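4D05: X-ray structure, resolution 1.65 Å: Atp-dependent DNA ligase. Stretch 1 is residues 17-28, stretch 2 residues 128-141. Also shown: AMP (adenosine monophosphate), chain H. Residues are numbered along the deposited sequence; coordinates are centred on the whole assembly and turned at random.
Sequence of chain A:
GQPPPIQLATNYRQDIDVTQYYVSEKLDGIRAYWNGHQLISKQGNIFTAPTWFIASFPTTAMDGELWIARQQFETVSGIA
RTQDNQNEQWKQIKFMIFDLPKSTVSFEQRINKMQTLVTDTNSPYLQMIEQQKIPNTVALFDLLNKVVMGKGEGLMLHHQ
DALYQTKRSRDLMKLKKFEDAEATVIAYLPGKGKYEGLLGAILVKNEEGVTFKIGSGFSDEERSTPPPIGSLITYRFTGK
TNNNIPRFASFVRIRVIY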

# COMPACT_ATOMS: atom_id res chain seq x y z
N ASP A 17 -8.90 18.17 -2.02
CA ASP A 17 -8.86 19.08 -0.89
C ASP A 17 -8.46 18.20 0.28
O ASP A 17 -9.29 17.49 0.85
CB ASP A 17 -10.23 19.70 -0.66
CG ASP A 17 -10.32 20.51 0.61
OD1 ASP A 17 -9.31 20.61 1.39
OD2 ASP A 17 -11.43 21.03 0.85
N VAL A 18 -7.17 18.23 0.61
CA VAL A 18 -6.62 17.34 1.63
C VAL A 18 -7.31 17.50 2.98
O VAL A 18 -7.31 16.55 3.76
CB VAL A 18 -5.09 17.48 1.78
CG1 VAL A 18 -4.70 18.76 2.50
CG2 VAL A 18 -4.56 16.31 2.55
N THR A 19 -7.92 18.65 3.26
CA THR A 19 -8.55 18.87 4.57
C THR A 19 -9.80 18.03 4.76
O THR A 19 -10.35 17.96 5.86
CB THR A 19 -8.89 20.35 4.83
OG1 THR A 19 -10.01 20.75 4.03
CG2 THR A 19 -7.66 21.23 4.49
N GLN A 20 -10.28 17.40 3.70
CA GLN A 20 -11.49 16.58 3.80
C GLN A 20 -11.16 15.13 4.08
O GLN A 20 -12.08 14.33 4.25
CB GLN A 20 -12.26 16.65 2.50
CG GLN A 20 -12.49 18.03 2.10
CD GLN A 20 -13.91 18.33 2.02
OE1 GLN A 20 -14.63 18.23 3.02
NE2 GLN A 20 -14.36 18.70 0.83
N TYR A 21 -9.87 14.79 4.16
CA TYR A 21 -9.47 13.39 4.32
C TYR A 21 -8.84 13.08 5.66
O TYR A 21 -7.99 13.82 6.15
CB TYR A 21 -8.46 13.01 3.25
CG TYR A 21 -9.05 13.06 1.89
CD1 TYR A 21 -9.20 14.28 1.25
CD2 TYR A 21 -9.49 11.92 1.26
CE1 TYR A 21 -9.78 14.35 0.03
CE2 TYR A 21 -10.07 11.98 0.03
CZ TYR A 21 -10.21 13.22 -0.59
OH TYR A 21 -10.81 13.34 -1.82
N TYR A 22 -9.22 11.94 6.22
CA TYR A 22 -8.50 11.39 7.34
C TYR A 22 -7.27 10.64 6.84
O TYR A 22 -7.35 9.83 5.91
CB TYR A 22 -9.40 10.45 8.18
CG TYR A 22 -10.31 11.27 9.08
CD1 TYR A 22 -9.84 11.77 10.29
CD2 TYR A 22 -11.59 11.57 8.69
CE1 TYR A 22 -10.66 12.55 11.12
CE2 TYR A 22 -12.42 12.34 9.49
CZ TYR A 22 -11.94 12.83 10.70
OH TYR A 22 -12.79 13.60 11.48
N VAL A 23 -6.14 10.90 7.49
CA VAL A 23 -4.85 10.37 7.06
C VAL A 23 -4.35 9.40 8.11
O VAL A 23 -4.35 9.69 9.30
CB VAL A 23 -3.83 11.51 6.87
CG1 VAL A 23 -2.51 10.97 6.38
CG2 VAL A 23 -4.41 12.54 5.94
N SER A 24 -3.90 8.23 7.64
CA SER A 24 -3.42 7.19 8.52
C SER A 24 -2.18 6.55 7.89
O SER A 24 -1.90 6.73 6.72
CB SER A 24 -4.52 6.11 8.70
OG SER A 24 -4.85 5.52 7.46
N GLU A 25 -1.43 5.84 8.71
CA GLU A 25 -0.24 5.11 8.21
C GLU A 25 -0.66 3.85 7.45
O GLU A 25 -1.45 3.03 7.94
CB GLU A 25 0.66 4.73 9.38
CG GLU A 25 1.97 4.06 8.91
CD GLU A 25 2.98 3.82 10.01
OE1 GLU A 25 2.89 4.53 11.04
OE2 GLU A 25 3.86 2.93 9.85
N LYS A 26 -0.13 3.70 6.25
CA LYS A 26 -0.32 2.49 5.46
C LYS A 26 0.52 1.38 6.12
O LYS A 26 1.73 1.49 6.19
CB LYS A 26 0.18 2.76 4.04
CG LYS A 26 -0.09 1.68 3.01
CD LYS A 26 0.44 2.18 1.66
CE LYS A 26 -0.07 1.31 0.49
NZ LYS A 26 0.63 0.03 0.65
N LEU A 27 -0.13 0.32 6.59
CA LEU A 27 0.59 -0.73 7.31
C LEU A 27 0.84 -1.92 6.39
O LEU A 27 -0.03 -2.32 5.62
CB LEU A 27 -0.22 -1.22 8.52
CG LEU A 27 -0.61 -0.17 9.54
CD1 LEU A 27 -1.28 -0.82 10.77
CD2 LEU A 27 0.60 0.65 9.95
N ASP A 28 2.05 -2.47 6.47
CA ASP A 28 2.43 -3.62 5.65
C ASP A 28 2.18 -4.88 6.48
O ASP A 28 3.07 -5.43 7.13
CB ASP A 28 3.91 -3.53 5.31
CG ASP A 28 4.33 -4.52 4.22
OD1 ASP A 28 3.51 -5.05 3.46
OD2 ASP A 28 5.54 -4.71 4.10
N MSE A 128 -6.95 0.50 17.08
CA MSE A 128 -7.41 1.33 15.96
C MSE A 128 -6.19 1.99 15.33
O MSE A 128 -5.34 2.50 16.05
CB MSE A 128 -8.41 2.41 16.42
CG MSE A 128 -9.41 2.83 15.32
SE MSE A 128 -10.31 4.40 15.48
CE MSE A 128 -8.94 5.71 15.91
N ILE A 129 -6.10 1.95 14.01
CA ILE A 129 -5.09 2.74 13.32
C ILE A 129 -5.43 4.22 13.54
O ILE A 129 -6.55 4.64 13.35
CB ILE A 129 -5.05 2.38 11.83
CG1 ILE A 129 -4.68 0.89 11.68
CG2 ILE A 129 -4.04 3.25 11.13
CD1 ILE A 129 -4.70 0.36 10.27
N GLU A 130 -4.45 5.01 13.95
CA GLU A 130 -4.66 6.44 14.16
C GLU A 130 -5.11 7.15 12.87
O GLU A 130 -4.56 6.91 11.79
CB GLU A 130 -3.38 7.08 14.71
CG GLU A 130 -3.51 8.57 15.03
CD GLU A 130 -2.18 9.25 15.38
OE1 GLU A 130 -1.10 8.60 15.36
OE2 GLU A 130 -2.23 10.47 15.69
N GLN A 131 -6.11 8.02 13.00
CA GLN A 131 -6.66 8.78 11.89
C GLN A 131 -6.53 10.26 12.26
O GLN A 131 -7.01 10.71 13.33
CB GLN A 131 -8.15 8.43 11.69
CG GLN A 131 -8.46 6.94 11.34
CD GLN A 131 -8.11 6.61 9.90
OE1 GLN A 131 -7.88 7.50 9.08
NE2 GLN A 131 -8.10 5.31 9.57
N GLN A 132 -5.84 11.01 11.40
CA GLN A 132 -5.58 12.42 11.69
C GLN A 132 -5.92 13.32 10.51
O GLN A 132 -5.94 12.91 9.37
CB GLN A 132 -4.13 12.65 12.13
CG GLN A 132 -3.06 12.26 11.12
CD GLN A 132 -1.63 12.30 11.73
OE1 GLN A 132 -1.11 13.37 12.03
NE2 GLN A 132 -1.01 11.14 11.88
N LYS A 133 -6.15 14.59 10.83
CA LYS A 133 -6.32 15.61 9.81
C LYS A 133 -5.01 16.38 9.60
O LYS A 133 -4.28 16.72 10.56
CB LYS A 133 -7.43 16.59 10.23
CG LYS A 133 -8.83 16.03 10.09
CD LYS A 133 -9.16 15.73 8.65
CE LYS A 133 -10.63 15.54 8.37
NZ LYS A 133 -11.44 16.81 8.54
N ILE A 134 -4.77 16.70 8.35
CA ILE A 134 -3.54 17.38 7.91
C ILE A 134 -3.95 18.64 7.16
O ILE A 134 -4.90 18.61 6.36
CB ILE A 134 -2.73 16.41 7.00
CG1 ILE A 134 -2.26 15.17 7.77
CG2 ILE A 134 -1.52 17.07 6.39
CD1 ILE A 134 -1.25 15.46 8.87
N PRO A 135 -3.25 19.76 7.40
CA PRO A 135 -3.81 21.02 6.89
C PRO A 135 -3.56 21.33 5.41
O PRO A 135 -4.31 22.14 4.83
CB PRO A 135 -3.11 22.08 7.76
CG PRO A 135 -1.84 21.43 8.18
CD PRO A 135 -2.24 19.99 8.43
N ASN A 136 -2.54 20.74 4.80
CA ASN A 136 -2.20 21.08 3.43
C ASN A 136 -1.25 20.05 2.86
O ASN A 136 -0.73 19.22 3.59
CB ASN A 136 -1.58 22.50 3.30
CG ASN A 136 -0.48 22.73 4.29
OD1 ASN A 136 0.57 22.10 4.25
ND2 ASN A 136 -0.72 23.66 5.23
N THR A 137 -1.04 20.10 1.56
CA THR A 137 -0.23 19.08 0.88
C THR A 137 1.25 19.10 1.29
O THR A 137 1.89 18.03 1.44
CB THR A 137 -0.31 19.27 -0.60
OG1 THR A 137 -1.67 19.13 -1.00
CG2 THR A 137 0.56 18.18 -1.31
N VAL A 138 1.82 20.28 1.49
CA VAL A 138 3.18 20.33 1.97
C VAL A 138 3.32 19.56 3.30
O VAL A 138 4.26 18.78 3.51
CB VAL A 138 3.68 21.78 2.11
CG1 VAL A 138 5.01 21.78 2.84
CG2 VAL A 138 3.80 22.40 0.73
N ALA A 139 2.38 19.77 4.21
CA ALA A 139 2.41 19.07 5.48
C ALA A 139 2.20 17.55 5.32
O ALA A 139 2.81 16.74 6.01
CB ALA A 139 1.35 19.65 6.40
N LEU A 140 1.40 17.18 4.35
CA LEU A 140 1.12 15.79 4.06
C LEU A 140 2.40 15.08 3.58
O LEU A 140 2.73 13.95 4.01
CB LEU A 140 0.03 15.71 3.00
CG LEU A 140 -0.36 14.30 2.58
CD1 LEU A 140 -1.08 13.59 3.71
CD2 LEU A 140 -1.20 14.33 1.28
N PHE A 141 3.15 15.75 2.70
CA PHE A 141 4.35 15.14 2.13
C PHE A 141 5.47 15.15 3.17
O PHE A 141 6.36 14.30 3.17
CB PHE A 141 4.79 15.90 0.87
CG PHE A 141 4.04 15.56 -0.39
CD1 PHE A 141 2.85 14.87 -0.38
CD2 PHE A 141 4.58 15.93 -1.63
CE1 PHE A 141 2.19 14.55 -1.55
CE2 PHE A 141 3.91 15.63 -2.82
CZ PHE A 141 2.69 14.93 -2.75
P AMP H . -0.40 -1.20 -0.46
O1P AMP H . -0.38 -0.77 -1.89
O2P AMP H . 0.24 -2.47 0.07
O5' AMP H . -1.91 -1.07 0.03
C5' AMP H . -2.09 -1.30 1.41
C4' AMP H . -3.26 -2.22 1.54
O4' AMP H . -3.56 -2.47 2.90
C3' AMP H . -4.43 -1.54 0.91
O3' AMP H . -5.07 -2.57 0.14
C2' AMP H . -5.28 -1.10 2.07
O2' AMP H . -6.57 -1.39 1.55
C1' AMP H . -4.77 -1.87 3.33
N9 AMP H . -4.32 -0.93 4.41
C8 AMP H . -3.16 -0.89 5.13
N7 AMP H . -3.11 0.16 5.99
C5 AMP H . -4.31 0.76 5.86
C6 AMP H . -4.93 1.97 6.43
N6 AMP H . -4.27 2.67 7.36
N1 AMP H . -6.16 2.25 6.02
C2 AMP H . -6.81 1.58 5.06
N3 AMP H . -6.32 0.50 4.48
C4 AMP H . -5.09 0.06 4.83
O HOH W 1 -6.46 15.86 6.29
O HOH W 2 -7.05 7.05 6.54
O HOH W 3 -1.98 6.10 11.53

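What fastens the two backbones to each other? A single antiparallel bridge pairs Val23 with Gln132. Val23 N donates to Gln132 O at 2.8 Å, and Gln132 N returns a bond to Val23 O at 2.9 Å, both nearly straight. Because main-chain atoms make this pair, it asks little of either side chain, and the CA atoms of Val23 and Gln132 come within 5.1 Å. A third direct hydrogen bond comes from a side chain: Lys133 NZ reaches Thr19 O at 3.1 Å.

How does Lys133 get there when its CA-to-CB bond points away? Its long chain bends back, with chi1 and chi2 both m, and lies against Tyr22. Lys133 CE sits over one face of the ring, 3.8 Å from the centroid of Tyr22, while the charged NZ lies off-centre at 5.0 Å from that centroid, a cation-pi contact. Lysine suits the place because its methylenes can cover an aromatic face while its amino group still finds a carbonyl.

Where the backbones do not pair directly, what joins them? Water does. Water 1 accepts from Ile134 N at 2.8 Å and lies within donating distance of Val18 O (2.8 Å) and Tyr21 O (2.6 Å), linking the 3-10 segment and the first strand residue to stretch 2. Beyond the bridge, water 3 accepts from Glu25 N at 2.9 Å and donates to Glu130 O at 2.7 Å. Water 2 lies 2.7 Å from Gln131 OE1, 2.9 Å from Tyr22 O and 2.8 Å from Ser24 OG, so water 2 ties the folded glutamine side chain to stretch 1, which Gln131 OE1 also touches directly at Tyr22 CB, 3.4 Å away.

What fills the space around these polar links? Buried Val23 packs its CG2 on Ile134 CG1 at 3.9 Å and its CG1 on Leu140 CD1 at 4.0 Å; Val18 CG2 meets Leu140 CD2 at 4.1 Å. Branched, apolar side chains suit this pocket, offering methyl groups in several directions. Val18 CG1 also lies 3.5 Å from Asn136 CA, beside the start of the helix, where Asn136 OD1 caps Ala139 N at 3.0 Å. Altogether the contact buries 814 Å².

How does the packing reach the nucleotide? Ser24 CB lies 3.2 Å from Glu130 O, while Ser24 OG accepts from AMP N6 at 2.9 Å. Farther along, Leu27 CD1 touches Ile129 CD1 at 3.7 Å, and that same Ile129 CD1 lies 3.7 Å from AMP N6. Between Ser24 and Leu27, the CA-to-CB bond of Lys26 points away from stretch 2, and its NZ is covalently bonded to AMP P, as befits an ATP-dependent ligase.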